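Local coordinates for protein putative regulator (Escherichia coli O6, PDB 3HFI) that probably acts as a GntR-type transcription regulator, using its UTRA domain to sense a small-molecule effector and so adjust DNA binding, at residues 37-42 with 133-138; 55-60 with 89-94; 68-73 with 117-122; 113-118 with 150-155. One frame throughout, in Å; residues are numbered along the deposited sequence.

Interaction 1 of 4, residues 37-42 with 133-138; sequences NRYVAE and HLEQLV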
# COMPACT_ATOMS: atom_id res chain seq x y z
N ASN A 37 -13.42 12.70 15.17
CA ASN A 37 -13.64 12.05 16.47
C ASN A 37 -12.31 11.77 17.11
O ASN A 37 -11.27 12.02 16.49
CB ASN A 37 -14.54 10.80 16.40
CG ASN A 37 -13.88 9.63 15.71
OD1 ASN A 37 -12.67 9.46 15.72
ND2 ASN A 37 -14.72 8.80 15.08
N ARG A 38 -12.31 11.35 18.37
CA ARG A 38 -11.07 11.23 19.11
C ARG A 38 -10.12 10.28 18.40
O ARG A 38 -8.90 10.55 18.30
CB ARG A 38 -11.30 10.74 20.54
CG ARG A 38 -11.76 11.83 21.51
CD ARG A 38 -12.26 11.22 22.83
NE ARG A 38 -13.38 10.32 22.53
CZ ARG A 38 -14.68 10.64 22.56
NH1 ARG A 38 -15.08 11.85 22.97
NH2 ARG A 38 -15.61 9.73 22.21
N TYR A 39 -10.63 9.17 17.89
CA TYR A 39 -9.72 8.17 17.26
C TYR A 39 -9.10 8.73 16.02
O TYR A 39 -7.91 8.65 15.82
CB TYR A 39 -10.50 6.92 16.91
CG TYR A 39 -9.68 5.83 16.28
CD1 TYR A 39 -8.71 5.15 17.03
CD2 TYR A 39 -9.90 5.45 14.94
CE1 TYR A 39 -7.97 4.12 16.48
CE2 TYR A 39 -9.15 4.40 14.37
CZ TYR A 39 -8.19 3.75 15.16
OH TYR A 39 -7.40 2.73 14.65
N VAL A 40 -9.93 9.35 15.19
CA VAL A 40 -9.44 9.94 13.97
C VAL A 40 -8.49 11.12 14.24
O VAL A 40 -7.47 11.31 13.55
CB VAL A 40 -10.60 10.39 13.10
CG1 VAL A 40 -10.08 11.27 11.99
CG2 VAL A 40 -11.33 9.16 12.49
N ALA A 41 -8.84 11.93 15.25
CA ALA A 41 -7.98 13.04 15.60
C ALA A 41 -6.61 12.56 16.03
O ALA A 41 -5.63 13.15 15.62
CB ALA A 41 -8.66 13.96 16.69
N GLU A 42 -6.54 11.54 16.87
CA GLU A 42 -5.24 10.90 17.27
C GLU A 42 -4.44 10.38 16.06
O GLU A 42 -3.25 10.66 15.89
CB GLU A 42 -5.56 9.76 18.28
CG GLU A 42 -4.44 8.77 18.77
CD GLU A 42 -5.05 7.44 19.42
OE1 GLU A 42 -6.21 7.48 19.97
OE2 GLU A 42 -4.40 6.34 19.37
N HIS A 133 -10.53 -5.57 5.83
CA HIS A 133 -10.58 -4.18 6.21
C HIS A 133 -9.14 -3.68 6.37
O HIS A 133 -8.32 -4.31 7.03
CB HIS A 133 -11.35 -4.01 7.50
CG HIS A 133 -11.30 -2.62 8.04
ND1 HIS A 133 -11.89 -1.56 7.39
CD2 HIS A 133 -10.80 -2.13 9.19
CE1 HIS A 133 -11.71 -0.46 8.09
NE2 HIS A 133 -11.07 -0.78 9.19
N LEU A 134 -8.86 -2.54 5.78
CA LEU A 134 -7.59 -1.86 5.91
C LEU A 134 -7.80 -0.49 6.52
O LEU A 134 -8.75 0.22 6.14
CB LEU A 134 -7.05 -1.74 4.53
CG LEU A 134 -5.72 -1.13 4.26
CD1 LEU A 134 -5.04 -2.30 3.59
CD2 LEU A 134 -5.86 0.04 3.30
N GLU A 135 -6.98 -0.13 7.51
CA GLU A 135 -6.84 1.29 7.91
C GLU A 135 -5.51 1.75 7.39
O GLU A 135 -4.52 1.10 7.65
CB GLU A 135 -6.79 1.49 9.42
CG GLU A 135 -8.02 1.19 10.18
CD GLU A 135 -7.81 1.41 11.69
OE1 GLU A 135 -6.71 1.14 12.21
OE2 GLU A 135 -8.69 1.88 12.37
N GLN A 136 -5.46 2.91 6.76
CA GLN A 136 -4.24 3.41 6.20
C GLN A 136 -4.05 4.86 6.59
O GLN A 136 -4.97 5.68 6.42
CB GLN A 136 -4.32 3.35 4.69
CG GLN A 136 -3.02 3.82 4.03
CD GLN A 136 -3.08 3.77 2.55
OE1 GLN A 136 -3.91 4.50 1.92
NE2 GLN A 136 -2.23 2.91 1.95
N LEU A 137 -2.88 5.18 7.08
CA LEU A 137 -2.54 6.53 7.46
C LEU A 137 -1.49 6.98 6.45
O LEU A 137 -0.53 6.31 6.26
CB LEU A 137 -2.01 6.56 8.90
CG LEU A 137 -1.85 7.90 9.60
CD1 LEU A 137 -3.10 8.76 9.53
CD2 LEU A 137 -1.40 7.75 11.06
N VAL A 138 -1.71 8.14 5.85
CA VAL A 138 -0.88 8.73 4.79
C VAL A 138 -0.28 10.04 5.30
O VAL A 138 -0.99 10.83 5.91
CB VAL A 138 -1.73 8.94 3.50
CG1 VAL A 138 -0.89 9.59 2.38
CG2 VAL A 138 -2.32 7.57 3.02
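Tyr39 reaches across from its helix so that the hydroxyl end of its ring meets the carboxylate of Glu135. The hydroxyl donates to Glu135 OE2, with Tyr39 OH and Glu135 OE2 2.8 Å apart. The oxygen is met on its syn side, 15° out of the carboxylate plane. It lies at the ring edge, 3.2 Å from Tyr39 CE2. The ring and carboxylate planes are 27° apart. The two side chains come from opposite directions. Tyr39 has CG anti to the backbone N (chi1 -179°), which carries the ring out from the helix, while Glu135 is extended beyond CG.

The contact ties the short helix 38-44, which follows the first strand, to strand 130-139 of the six-stranded antiparallel sheet of the UTRA domain. Phe148, on the adjacent strand 144-153, packs against Glu135. Arg109 makes a long, weak ion pair with Glu135 OE1.

The helix start is fixed by an N-cap. Val40 N gives a nearly straight bond to Asn37 OD1, 2.8 Å long. Further along strand 130-139, Gln136 binds Tyr159 and Gly161 of the second subunit.

Interaction 2 of 4, residues 55-60 with 89-94; sequences LERLRS and HNLFPT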
# COMPACT_ATOMS: atom_id res chain seq x y z
N LEU A 55 -14.73 11.57 2.64
CA LEU A 55 -15.07 11.21 1.26
C LEU A 55 -15.33 9.73 1.23
O LEU A 55 -14.49 8.94 1.69
CB LEU A 55 -13.88 11.48 0.37
CG LEU A 55 -13.78 12.47 -0.72
CD1 LEU A 55 -14.40 13.85 -0.36
CD2 LEU A 55 -12.29 12.52 -1.15
N GLU A 56 -16.45 9.33 0.65
CA GLU A 56 -16.70 7.92 0.41
C GLU A 56 -16.67 7.67 -1.09
O GLU A 56 -17.41 8.32 -1.86
CB GLU A 56 -18.08 7.55 0.98
CG GLU A 56 -18.38 6.08 1.09
CD GLU A 56 -19.77 5.84 1.78
OE1 GLU A 56 -20.73 6.62 1.58
OE2 GLU A 56 -19.89 4.86 2.54
N ARG A 57 -15.84 6.71 -1.49
CA ARG A 57 -15.53 6.44 -2.90
C ARG A 57 -15.62 4.96 -3.17
O ARG A 57 -15.19 4.15 -2.35
CB ARG A 57 -14.13 6.95 -3.20
CG ARG A 57 -14.09 8.47 -3.25
CD ARG A 57 -12.76 8.98 -2.83
NE ARG A 57 -11.81 8.76 -3.88
CZ ARG A 57 -10.65 8.12 -3.75
NH1 ARG A 57 -10.19 7.60 -2.61
NH2 ARG A 57 -9.91 7.99 -4.83
N LEU A 58 -16.21 4.62 -4.31
CA LEU A 58 -16.42 3.23 -4.67
C LEU A 58 -15.56 2.99 -5.88
O LEU A 58 -15.67 3.69 -6.89
CB LEU A 58 -17.90 2.93 -4.97
CG LEU A 58 -18.27 1.47 -5.27
CD1 LEU A 58 -18.25 0.61 -4.01
CD2 LEU A 58 -19.63 1.38 -5.93
N ARG A 59 -14.64 2.06 -5.75
CA ARG A 59 -13.70 1.80 -6.82
C ARG A 59 -14.13 0.53 -7.48
O ARG A 59 -14.27 -0.48 -6.80
CB ARG A 59 -12.32 1.62 -6.30
CG ARG A 59 -11.43 0.93 -7.31
CD ARG A 59 -10.00 1.31 -7.04
NE ARG A 59 -9.90 2.76 -7.06
CZ ARG A 59 -8.98 3.47 -6.43
NH1 ARG A 59 -8.03 2.88 -5.70
NH2 ARG A 59 -9.00 4.79 -6.52
N SER A 60 -14.34 0.59 -8.79
CA SER A 60 -14.63 -0.61 -9.57
C SER A 60 -13.54 -0.89 -10.61
O SER A 60 -12.95 0.01 -11.23
CB SER A 60 -16.04 -0.56 -10.18
OG SER A 60 -16.31 0.69 -10.76
N HIS A 89 -11.37 14.59 -10.44
CA HIS A 89 -9.97 14.76 -10.06
C HIS A 89 -9.58 13.59 -9.24
O HIS A 89 -10.45 12.95 -8.66
CB HIS A 89 -9.80 16.06 -9.30
CG HIS A 89 -9.97 17.24 -10.18
ND1 HIS A 89 -11.15 17.96 -10.25
CD2 HIS A 89 -9.15 17.78 -11.12
CE1 HIS A 89 -11.03 18.91 -11.16
NE2 HIS A 89 -9.83 18.82 -11.70
N ASN A 90 -8.29 13.27 -9.24
CA ASN A 90 -7.75 12.18 -8.40
C ASN A 90 -7.36 12.71 -7.01
O ASN A 90 -6.79 13.81 -6.88
CB ASN A 90 -6.53 11.55 -9.07
CG ASN A 90 -6.85 11.00 -10.44
OD1 ASN A 90 -6.16 11.31 -11.43
ND2 ASN A 90 -7.90 10.19 -10.52
N LEU A 91 -7.65 11.93 -5.98
CA LEU A 91 -7.58 12.45 -4.62
C LEU A 91 -6.16 12.83 -4.23
O LEU A 91 -5.92 13.96 -3.87
CB LEU A 91 -8.13 11.44 -3.61
CG LEU A 91 -8.03 11.82 -2.16
CD1 LEU A 91 -8.68 13.22 -1.86
CD2 LEU A 91 -8.68 10.73 -1.35
N PHE A 92 -5.23 11.89 -4.33
CA PHE A 92 -3.91 12.10 -3.79
C PHE A 92 -3.03 13.08 -4.59
O PHE A 92 -2.39 13.95 -3.98
CB PHE A 92 -3.26 10.77 -3.48
CG PHE A 92 -3.93 10.08 -2.33
CD1 PHE A 92 -3.70 10.48 -1.02
CD2 PHE A 92 -4.87 9.09 -2.55
CE1 PHE A 92 -4.36 9.89 0.05
CE2 PHE A 92 -5.52 8.47 -1.46
CZ PHE A 92 -5.26 8.88 -0.17
N PRO A 93 -3.09 13.04 -5.93
CA PRO A 93 -2.49 14.11 -6.71
C PRO A 93 -3.01 15.46 -6.32
O PRO A 93 -2.24 16.41 -6.28
CB PRO A 93 -2.93 13.78 -8.13
CG PRO A 93 -2.99 12.25 -8.13
CD PRO A 93 -3.59 11.95 -6.78
N THR A 94 -4.31 15.55 -5.99
CA THR A 94 -4.89 16.82 -5.63
C THR A 94 -4.43 17.32 -4.26
O THR A 94 -4.22 18.51 -4.05
CB THR A 94 -6.45 16.77 -5.68
OG1 THR A 94 -6.90 16.35 -6.99
CG2 THR A 94 -7.07 18.12 -5.38
O HOH W 1 -10.99 10.40 -6.58
O HOH W 2 -8.70 9.26 -7.21
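This is a buried, mainly apolar contact between strand 51-60 of the sheet and the first turn of helix 91-99. Leu91 is its centre. It extends from the helix toward the strand and meets two strand residues, Leu55 and Arg57, whose side chains leave the same face of the strand.

Leu55 and Leu91 meet tip to tip, with Leu55 CD2 3.7 Å from Leu91 CD1. The other Leu91 methyl, CD2, sits over one face of the Arg57 guanidinium, offset toward its rim. The nearest pair there is Arg57 NH1 and Leu91 CD2 at 3.7 Å. Leu91 CG lies anti to its backbone N (chi1 176°), which points both methyls at the strand. The Arg57 chain bends at chi3 (75°), turning one guanidinium face to Leu91.

The polar edge of Arg57 is used separately. Arg57 NH1 is hydrogen-bonded to Asn71 on the neighbouring strand 65-73. Arg57 NH2 donates to water 1 at 3.2 Å and, weakly, to water 2 at 3.0 Å. Water 1 donates weakly to His89 O. The Asn90 side chain makes no capping bond; water 2 accepts from the amide Leu91 N at 3.1 Å. Phe92, next in the helix, packs on Leu160 of the second subunit.

The chemistry is thus divided. One face of a buried arginine takes a leucine methyl, while its N-H groups turn to an asparagine and to waters that join it to the helix start.

Interaction 3 of 4, residues 68-73 with 117-122; sequences LIENRI and NERGHF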
# COMPACT_ATOMS: atom_id res chain seq x y z
N LEU A 68 -14.59 -0.26 -1.34
CA LEU A 68 -15.21 0.94 -0.80
C LEU A 68 -14.17 1.65 0.06
O LEU A 68 -13.56 1.05 0.93
CB LEU A 68 -16.46 0.56 -0.01
CG LEU A 68 -17.28 1.66 0.65
CD1 LEU A 68 -18.01 2.53 -0.38
CD2 LEU A 68 -18.25 0.91 1.54
N ILE A 69 -13.93 2.93 -0.23
CA ILE A 69 -12.91 3.72 0.42
C ILE A 69 -13.56 4.88 1.13
O ILE A 69 -14.35 5.62 0.52
CB ILE A 69 -11.89 4.27 -0.59
CG1 ILE A 69 -11.41 3.14 -1.54
CG2 ILE A 69 -10.73 4.98 0.17
CD1 ILE A 69 -10.46 3.60 -2.64
N GLU A 70 -13.24 5.04 2.41
CA GLU A 70 -13.65 6.21 3.22
C GLU A 70 -12.41 6.96 3.63
O GLU A 70 -11.61 6.46 4.43
CB GLU A 70 -14.37 5.71 4.45
CG GLU A 70 -15.57 4.97 4.08
CD GLU A 70 -16.31 4.53 5.31
OE1 GLU A 70 -15.96 3.44 5.84
OE2 GLU A 70 -17.25 5.26 5.70
N ASN A 71 -12.19 8.10 3.01
CA ASN A 71 -11.04 8.94 3.29
C ASN A 71 -11.43 10.04 4.29
O ASN A 71 -12.51 10.63 4.18
CB ASN A 71 -10.54 9.61 1.99
CG ASN A 71 -10.21 8.65 0.91
OD1 ASN A 71 -10.85 8.63 -0.15
ND2 ASN A 71 -9.16 7.87 1.13
N ARG A 72 -10.56 10.36 5.23
CA ARG A 72 -10.72 11.47 6.11
C ARG A 72 -9.43 12.29 6.04
O ARG A 72 -8.35 11.81 6.36
CB ARG A 72 -10.97 10.97 7.51
CG ARG A 72 -12.42 10.52 7.73
CD ARG A 72 -12.60 9.83 9.00
NE ARG A 72 -14.02 9.51 9.27
CZ ARG A 72 -14.56 8.31 9.05
NH1 ARG A 72 -13.86 7.35 8.49
NH2 ARG A 72 -15.82 8.08 9.33
N ILE A 73 -9.59 13.54 5.64
CA ILE A 73 -8.51 14.43 5.20
C ILE A 73 -8.41 15.68 6.07
O ILE A 73 -9.43 16.36 6.31
CB ILE A 73 -8.75 14.88 3.72
CG1 ILE A 73 -8.79 13.64 2.81
CG2 ILE A 73 -7.63 15.77 3.31
CD1 ILE A 73 -9.92 13.66 1.77
N ASN A 117 -24.49 -3.60 6.67
CA ASN A 117 -25.65 -3.60 5.77
C ASN A 117 -25.47 -2.56 4.70
O ASN A 117 -25.60 -2.87 3.52
CB ASN A 117 -26.93 -3.32 6.54
CG ASN A 117 -28.15 -3.23 5.64
OD1 ASN A 117 -28.34 -4.04 4.74
ND2 ASN A 117 -28.99 -2.23 5.90
N GLU A 118 -25.17 -1.34 5.12
CA GLU A 118 -25.05 -0.22 4.21
C GLU A 118 -23.83 -0.30 3.30
O GLU A 118 -23.90 0.05 2.12
CB GLU A 118 -24.93 1.06 4.99
CG GLU A 118 -24.61 2.22 4.09
CD GLU A 118 -24.70 3.53 4.79
OE1 GLU A 118 -24.72 3.56 6.05
OE2 GLU A 118 -24.73 4.54 4.04
N ARG A 119 -22.68 -0.66 3.89
CA ARG A 119 -21.48 -0.93 3.11
C ARG A 119 -21.68 -2.12 2.25
O ARG A 119 -21.18 -2.14 1.12
CB ARG A 119 -20.31 -1.25 4.02
CG ARG A 119 -19.76 -0.06 4.67
CD ARG A 119 -18.71 -0.49 5.59
NE ARG A 119 -18.21 0.71 6.18
CZ ARG A 119 -18.29 1.02 7.47
NH1 ARG A 119 -18.82 0.17 8.36
NH2 ARG A 119 -17.79 2.19 7.86
N GLY A 120 -22.34 -3.13 2.82
CA GLY A 120 -22.68 -4.35 2.09
C GLY A 120 -23.34 -3.96 0.80
O GLY A 120 -22.94 -4.41 -0.25
N HIS A 121 -24.32 -3.06 0.90
CA HIS A 121 -25.10 -2.65 -0.26
C HIS A 121 -24.22 -2.01 -1.33
O HIS A 121 -24.37 -2.26 -2.51
CB HIS A 121 -26.30 -1.76 0.16
CG HIS A 121 -27.58 -2.54 0.35
ND1 HIS A 121 -27.91 -3.17 1.54
CD2 HIS A 121 -28.60 -2.81 -0.51
CE1 HIS A 121 -29.08 -3.78 1.41
N PHE A 122 -23.25 -1.23 -0.93
CA PHE A 122 -22.35 -0.65 -1.91
C PHE A 122 -21.47 -1.67 -2.65
O PHE A 122 -21.11 -1.44 -3.79
CB PHE A 122 -21.47 0.40 -1.23
CG PHE A 122 -22.23 1.60 -0.78
CD1 PHE A 122 -22.90 2.39 -1.69
CD2 PHE A 122 -22.27 1.94 0.57
CE1 PHE A 122 -23.62 3.51 -1.28
CE2 PHE A 122 -22.97 3.07 1.01
CZ PHE A 122 -23.65 3.86 0.08
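Leu68, Glu70 and Arg119 carry most of this contact, and Arg119 crosses each of the other two at about a right angle. The arginine chain is extended from CG to NE. Its aliphatic part passes across the CD2 methyl of Leu68, with Arg119 CG 3.6 Å from Leu68 CD2. Its guanidinium then goes on to Glu70, where Arg119 NH2 donates to Glu70 OE1 at 3.0 Å with an N-H...O angle of 157°. This salt bridge rests on one N-H. It uses the syn lone pair of OE1, which lies 16° out of the guanidinium plane. The carboxylate and guanidinium planes are 63° apart, so the two groups do not form a flat, two-pronged pair.

Phe122 comes in one turn further along the helix. Its CB is 4.2 Å from Leu68 CD1, and the two side chains meet at a slant. Leu68 is therefore flanked by Arg119 through one methyl and by Phe122 through the other.

The Glu70 carboxylate is buried and well supplied with donors. OE1 also binds Trp152 NE1, and OE2 binds Tyr54 OH. These bonds would be expected to favour the charged form.

Helix 117-123 thus lies across the sheet on the face carrying Leu68 and Glu70. Strand 65-73 is central there, between strands 51-60 and 144-153. Phe122 also reaches Ile29 on the outer strand 26-35.

Interaction 4 of 4, residues 113-118 with 150-155; sequences RLIGNE and NVWLKG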
# COMPACT_ATOMS: atom_id res chain seq x y z
N ARG A 113 -13.16 -8.05 8.87
CA ARG A 113 -14.44 -7.54 9.40
C ARG A 113 -15.65 -8.22 8.71
O ARG A 113 -15.51 -8.90 7.70
CB ARG A 113 -14.52 -6.03 9.24
CG ARG A 113 -13.32 -5.26 9.87
CD ARG A 113 -13.53 -4.98 11.33
NE ARG A 113 -14.77 -4.22 11.54
CZ ARG A 113 -14.86 -2.88 11.61
NH1 ARG A 113 -13.78 -2.09 11.51
NH2 ARG A 113 -16.06 -2.33 11.80
N LEU A 114 -16.84 -8.04 9.28
CA LEU A 114 -18.08 -8.50 8.63
C LEU A 114 -18.83 -7.25 8.12
O LEU A 114 -19.52 -6.58 8.89
CB LEU A 114 -18.92 -9.35 9.60
CG LEU A 114 -18.31 -10.73 9.98
CD1 LEU A 114 -18.13 -11.63 8.77
CD2 LEU A 114 -16.98 -10.63 10.71
N ILE A 115 -18.68 -6.97 6.81
CA ILE A 115 -18.91 -5.65 6.14
C ILE A 115 -19.90 -4.64 6.77
O ILE A 115 -19.53 -3.49 7.06
CB ILE A 115 -19.27 -5.87 4.61
CG1 ILE A 115 -19.43 -4.53 3.86
CG2 ILE A 115 -20.50 -6.84 4.42
CD1 ILE A 115 -18.11 -3.80 3.58
N GLY A 116 -21.14 -5.09 6.96
CA GLY A 116 -22.26 -4.23 7.39
C GLY A 116 -23.31 -4.11 6.30
O GLY A 116 -23.07 -4.48 5.14
N ASN A 117 -24.49 -3.60 6.67
CA ASN A 117 -25.65 -3.60 5.77
C ASN A 117 -25.47 -2.56 4.70
O ASN A 117 -25.60 -2.87 3.52
CB ASN A 117 -26.93 -3.32 6.54
CG ASN A 117 -28.15 -3.23 5.64
OD1 ASN A 117 -28.34 -4.04 4.74
ND2 ASN A 117 -28.99 -2.23 5.90
N GLU A 118 -25.17 -1.34 5.12
CA GLU A 118 -25.05 -0.22 4.21
C GLU A 118 -23.83 -0.30 3.30
O GLU A 118 -23.90 0.05 2.12
CB GLU A 118 -24.93 1.06 4.99
CG GLU A 118 -24.61 2.22 4.09
CD GLU A 118 -24.70 3.53 4.79
OE1 GLU A 118 -24.72 3.56 6.05
OE2 GLU A 118 -24.73 4.54 4.04
N ASN A 150 -10.12 4.24 5.53
CA ASN A 150 -10.64 2.93 5.84
C ASN A 150 -11.09 2.31 4.54
O ASN A 150 -11.89 2.93 3.82
CB ASN A 150 -11.86 3.04 6.74
CG ASN A 150 -11.49 3.22 8.18
OD1 ASN A 150 -11.50 2.27 8.93
ND2 ASN A 150 -11.14 4.44 8.58
N VAL A 151 -10.60 1.11 4.24
CA VAL A 151 -10.86 0.47 2.95
C VAL A 151 -11.51 -0.87 3.19
O VAL A 151 -11.06 -1.63 4.04
CB VAL A 151 -9.57 0.31 2.14
CG1 VAL A 151 -9.86 -0.31 0.82
CG2 VAL A 151 -8.91 1.67 1.93
N TRP A 152 -12.54 -1.17 2.41
CA TRP A 152 -13.31 -2.39 2.52
C TRP A 152 -13.13 -3.12 1.22
O TRP A 152 -13.61 -2.68 0.18
CB TRP A 152 -14.77 -2.05 2.73
CG TRP A 152 -14.90 -1.12 3.84
CD1 TRP A 152 -14.85 0.26 3.80
CD2 TRP A 152 -15.05 -1.48 5.19
NE1 TRP A 152 -14.95 0.78 5.07
CE2 TRP A 152 -15.09 -0.27 5.94
CE3 TRP A 152 -15.15 -2.71 5.85
CZ2 TRP A 152 -15.24 -0.27 7.33
CZ3 TRP A 152 -15.30 -2.71 7.21
CH2 TRP A 152 -15.36 -1.49 7.94
N LEU A 153 -12.41 -4.24 1.30
CA LEU A 153 -11.82 -4.83 0.12
C LEU A 153 -12.60 -6.09 0.19
O LEU A 153 -12.60 -6.67 1.24
CB LEU A 153 -10.53 -5.58 0.41
CG LEU A 153 -9.24 -4.85 0.03
CD1 LEU A 153 -8.96 -3.75 1.00
CD2 LEU A 153 -8.11 -5.88 0.04
N LYS A 154 -13.28 -6.54 -0.85
CA LYS A 154 -14.10 -7.77 -0.67
C LYS A 154 -13.33 -8.94 -1.28
O LYS A 154 -13.81 -10.07 -1.28
CB LYS A 154 -14.82 -7.03 -1.83
CG LYS A 154 -15.72 -7.85 -2.74
CD LYS A 154 -16.25 -6.96 -3.87
CE LYS A 154 -16.95 -7.75 -4.98
NZ LYS A 154 -18.45 -7.57 -5.01
N GLY A 155 -12.15 -8.67 -1.82
CA GLY A 155 -11.31 -9.68 -2.44
C GLY A 155 -10.06 -10.13 -1.70
O GLY A 155 -10.15 -11.02 -0.86
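The connection from strand 105-114 into helix 117-123 folds here over Trp152, which stands on strand 144-153. Ile115 packs at the root of the Trp152 side chain: Ile115 CD1 is 3.9 Å from Trp152 CB and 3.9 Å from Trp152 CE3. Its CG1 lies anti to the backbone N (chi1 -176°), which sends CD1 in to the tryptophan.

Arg113 meets the far end of the ring. Its chain bends at chi2 and chi3 and curls back, so that Trp152 CH2 sits over one face of the guanidinium, offset toward the rim, 3.9 Å from Arg113 NH1. The guanidinium and indole planes are 76° apart, so this is no parallel stack. The aliphatic stem joins in as well, with Arg113 CB 4.0 Å from Trp152 CZ3.

In the antiparallel sheet of the UTRA domain, strand 130-139 lies between the two strands joined here. The contact therefore reaches over a strand, and His133 of that strand meets the indole with the rings about 35° apart.

The indole N-H bonds to Glu70 on strand 65-73, consistent with a fixed ring rotation. Leu123 and Arg119 of the helix also touch Trp152. Gly116 is the N-cap of that helix and has a positive phi.

Interaction 2 is fully buried, interaction 3 is partly buried, interaction 4 is buried apart from the exposed Arg113, and interaction 1 is a surface contact. All four bring a helix or its approach to the same antiparallel sheet. Interactions 3 and 4 lie closest, their centres about 7 Å apart, and share helix 117-123; Trp152 packs against Arg119 between them. Interactions 2 and 3 meet through paired strands 51-60 and 65-73. Interaction 1 is one hydrogen bond, interaction 3 a salt bridge beside apolar packing. Interactions 2 and 4 each set a guanidinium face against carbon, a leucine methyl in one and an indole in the other.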